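Long-range contact in mannan endo-1,4-beta-mannosidase (Bacillus subtilis, PDB 2WHK), which catalyses the endo-hydrolysis of beta-1,4-mannosidic linkages in mannan, galactomannan and glucomannan: residues N283-K288 against D316-N321. Numbering follows the deposited sequence.
With CA (calcium ion), chain D.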
loop_
_atom_site.group_PDB
_atom_site.type_symbol
_atom_site.label_atom_id
_atom_site.label_comp_id
_atom_site.label_asym_id
_atom_site.label_seq_id
_atom_site.Cartn_x
_atom_site.Cartn_y
_atom_site.Cartn_z
ATOM N N ASN A 283 3.773 -3.983 -20.834
ATOM C CA ASN A 283 4.907 -4.324 -21.708
ATOM C C ASN A 283 6.246 -4.008 -21.039
ATOM O O ASN A 283 7.195 -4.792 -21.102
ATOM C CB ASN A 283 4.832 -3.552 -23.037
ATOM C CG ASN A 283 3.661 -3.978 -23.915
ATOM O OD1 ASN A 283 2.986 -4.974 -23.645
ATOM N ND2 ASN A 283 3.414 -3.210 -24.979
ATOM N N ALA A 284 6.319 -2.853 -20.389
ATOM C CA ALA A 284 7.540 -2.443 -19.696
ATOM C C ALA A 284 7.866 -3.358 -18.513
ATOM O O ALA A 284 9.034 -3.649 -18.238
ATOM C CB ALA A 284 7.433 -0.968 -19.243
ATOM N N ILE A 285 6.836 -3.837 -17.818
ATOM C CA ILE A 285 7.046 -4.811 -16.749
ATOM C C ILE A 285 7.776 -6.055 -17.278
ATOM O O ILE A 285 8.702 -6.533 -16.641
ATOM C CB ILE A 285 5.709 -5.195 -16.046
ATOM C CG1 ILE A 285 5.285 -4.061 -15.115
ATOM C CG2 ILE A 285 5.846 -6.502 -15.245
ATOM C CD1 ILE A 285 3.865 -4.222 -14.521
ATOM N N LYS A 286 7.362 -6.557 -18.438
ATOM C CA LYS A 286 7.939 -7.790 -19.021
ATOM C C LYS A 286 9.418 -7.633 -19.361
ATOM O O LYS A 286 10.186 -8.591 -19.268
ATOM C CB LYS A 286 7.176 -8.200 -20.282
ATOM C CG LYS A 286 5.731 -8.554 -20.010
ATOM C CD LYS A 286 5.030 -9.111 -21.232
ATOM C CE LYS A 286 3.539 -9.186 -20.968
ATOM N NZ LYS A 286 2.758 -9.675 -22.133
ATOM N N GLN A 287 9.798 -6.423 -19.755
ATOM C CA GLN A 287 11.168 -6.148 -20.217
ATOM C C GLN A 287 12.061 -5.638 -19.089
ATOM O O GLN A 287 13.206 -6.090 -18.942
ATOM C CB GLN A 287 11.130 -5.140 -21.369
ATOM C CG GLN A 287 12.511 -4.765 -21.908
ATOM C CD GLN A 287 12.486 -3.896 -23.159
ATOM O OE1 GLN A 287 11.433 -3.610 -23.726
ATOM N NE2 GLN A 287 13.672 -3.490 -23.609
ATOM N N LYS A 288 11.543 -4.691 -18.302
ATOM C CA LYS A 288 12.340 -3.948 -17.322
ATOM C C LYS A 288 12.083 -4.308 -15.863
ATOM O O LYS A 288 12.975 -4.163 -15.025
ATOM C CB LYS A 288 12.082 -2.447 -17.485
ATOM C CG LYS A 288 12.436 -1.882 -18.850
ATOM C CD LYS A 288 13.941 -1.879 -19.063
ATOM C CE LYS A 288 14.332 -1.031 -20.252
ATOM N NZ LYS A 288 15.815 -0.984 -20.400
ATOM N N ASP A 316 -3.858 -8.900 -20.895
ATOM C CA ASP A 316 -2.493 -9.408 -21.031
ATOM C C ASP A 316 -2.344 -10.737 -20.285
ATOM O O ASP A 316 -2.850 -10.898 -19.175
ATOM C CB ASP A 316 -1.472 -8.405 -20.500
ATOM C CG ASP A 316 -0.066 -8.720 -20.961
ATOM O OD1 ASP A 316 0.572 -9.627 -20.387
ATOM O OD2 ASP A 316 0.387 -8.056 -21.914
ATOM N N SER A 317 -1.636 -11.690 -20.886
ATOM C CA SER A 317 -1.472 -13.007 -20.268
ATOM C C SER A 317 -0.806 -12.956 -18.884
ATOM O O SER A 317 -1.012 -13.838 -18.060
ATOM C CB SER A 317 -0.680 -13.938 -21.193
ATOM O OG SER A 317 0.644 -13.461 -21.358
ATOM N N TRP A 318 -0.015 -11.923 -18.616
ATOM C CA TRP A 318 0.642 -11.792 -17.317
ATOM C C TRP A 318 -0.301 -11.304 -16.202
ATOM O O TRP A 318 -0.020 -11.504 -15.019
ATOM C CB TRP A 318 1.815 -10.813 -17.412
ATOM C CG TRP A 318 3.055 -11.383 -18.035
ATOM C CD1 TRP A 318 3.134 -12.200 -19.123
ATOM C CD2 TRP A 318 4.399 -11.154 -17.600
ATOM N NE1 TRP A 318 4.447 -12.505 -19.388
ATOM C CE2 TRP A 318 5.246 -11.872 -18.472
ATOM C CE3 TRP A 318 4.968 -10.407 -16.563
ATOM C CZ2 TRP A 318 6.633 -11.867 -18.332
ATOM C CZ3 TRP A 318 6.339 -10.402 -16.420
ATOM C CH2 TRP A 318 7.161 -11.139 -17.298
ATOM N N THR A 319 -1.400 -10.655 -16.584
ATOM C CA THR A 319 -2.245 -9.961 -15.615
ATOM C C THR A 319 -3.211 -10.910 -14.905
ATOM O O THR A 319 -3.988 -11.624 -15.546
ATOM C CB THR A 319 -2.993 -8.800 -16.273
ATOM O OG1 THR A 319 -2.048 -7.986 -16.979
ATOM C CG2 THR A 319 -3.703 -7.948 -15.223
ATOM N N LEU A 320 -3.131 -10.909 -13.574
ATOM C CA LEU A 320 -3.959 -11.748 -12.716
ATOM C C LEU A 320 -5.033 -10.853 -12.102
ATOM O O LEU A 320 -4.726 -9.891 -11.400
ATOM C CB LEU A 320 -3.096 -12.399 -11.635
ATOM C CG LEU A 320 -3.705 -13.510 -10.779
ATOM C CD1 LEU A 320 -2.610 -14.302 -10.085
ATOM C CD2 LEU A 320 -4.724 -12.964 -9.751
ATOM N N ASN A 321 -6.287 -11.178 -12.379
ATOM C CA ASN A 321 -7.411 -10.309 -12.039
ATOM C C ASN A 321 -8.277 -10.934 -10.969
ATOM O O ASN A 321 -8.041 -12.066 -10.557
ATOM C CB ASN A 321 -8.223 -10.024 -13.302
ATOM C CG ASN A 321 -7.435 -9.213 -14.309
ATOM O OD1 ASN A 321 -6.835 -8.201 -13.947
ATOM N ND2 ASN A 321 -7.408 -9.660 -15.567
HETATM CA CA CA D . -5.459 -13.300 -16.355
HETATM O O HOH W 1 0.262 -6.557 -23.837
HETATM O O HOH W 2 -5.393 -11.585 -18.269
HETATM O O HOH W 3 -3.851 -14.139 -17.952
HETATM O O HOH W 4 -7.779 -12.389 -16.631
HETATM O O HOH W 5 -6.689 -14.560 -18.219
#
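K286 and D316 form a salt bridge at the surface of the TIM barrel of this family 26 glycoside hydrolase, joining helix 278-288 to the turn that follows helix 310-315. K286 NZ donates to the syn lone pair of D316 OD1 at 2.8 Å, with a weak second bond to OD2. The anti lone pair of D316 OD1 takes the N-H of W318 N at 3.0 Å in a nearly straight bond (168°), closing an Asx turn within the type I beta turn D316-T319. This double grip probably fixes the rotation of the carboxylate, which is carried toward helix 278-288 by a CG anti to the backbone N (chi1 -164°).

The K286 chain, extended beyond CG, runs across one face of the W318 indole: CG lies 3.6 Å above the ring plane, and CE makes a CH-pi contact 3.6 Å from the centroid of the five-membered ring. NZ adds an off-centre cation-pi contact. Replacing W318 with an alanine would probably leave the aliphatic part of K286 without its aromatic platform and the ammonium freer to swing off D316. R31 makes a further cation-pi contact with the same indole. At the end of the turn, T319 O binds a calcium ion together with N30 and E324. On the helix side, I285 CG2 meets the far end of the indole obliquely, 4.1 Å from W318 CZ3.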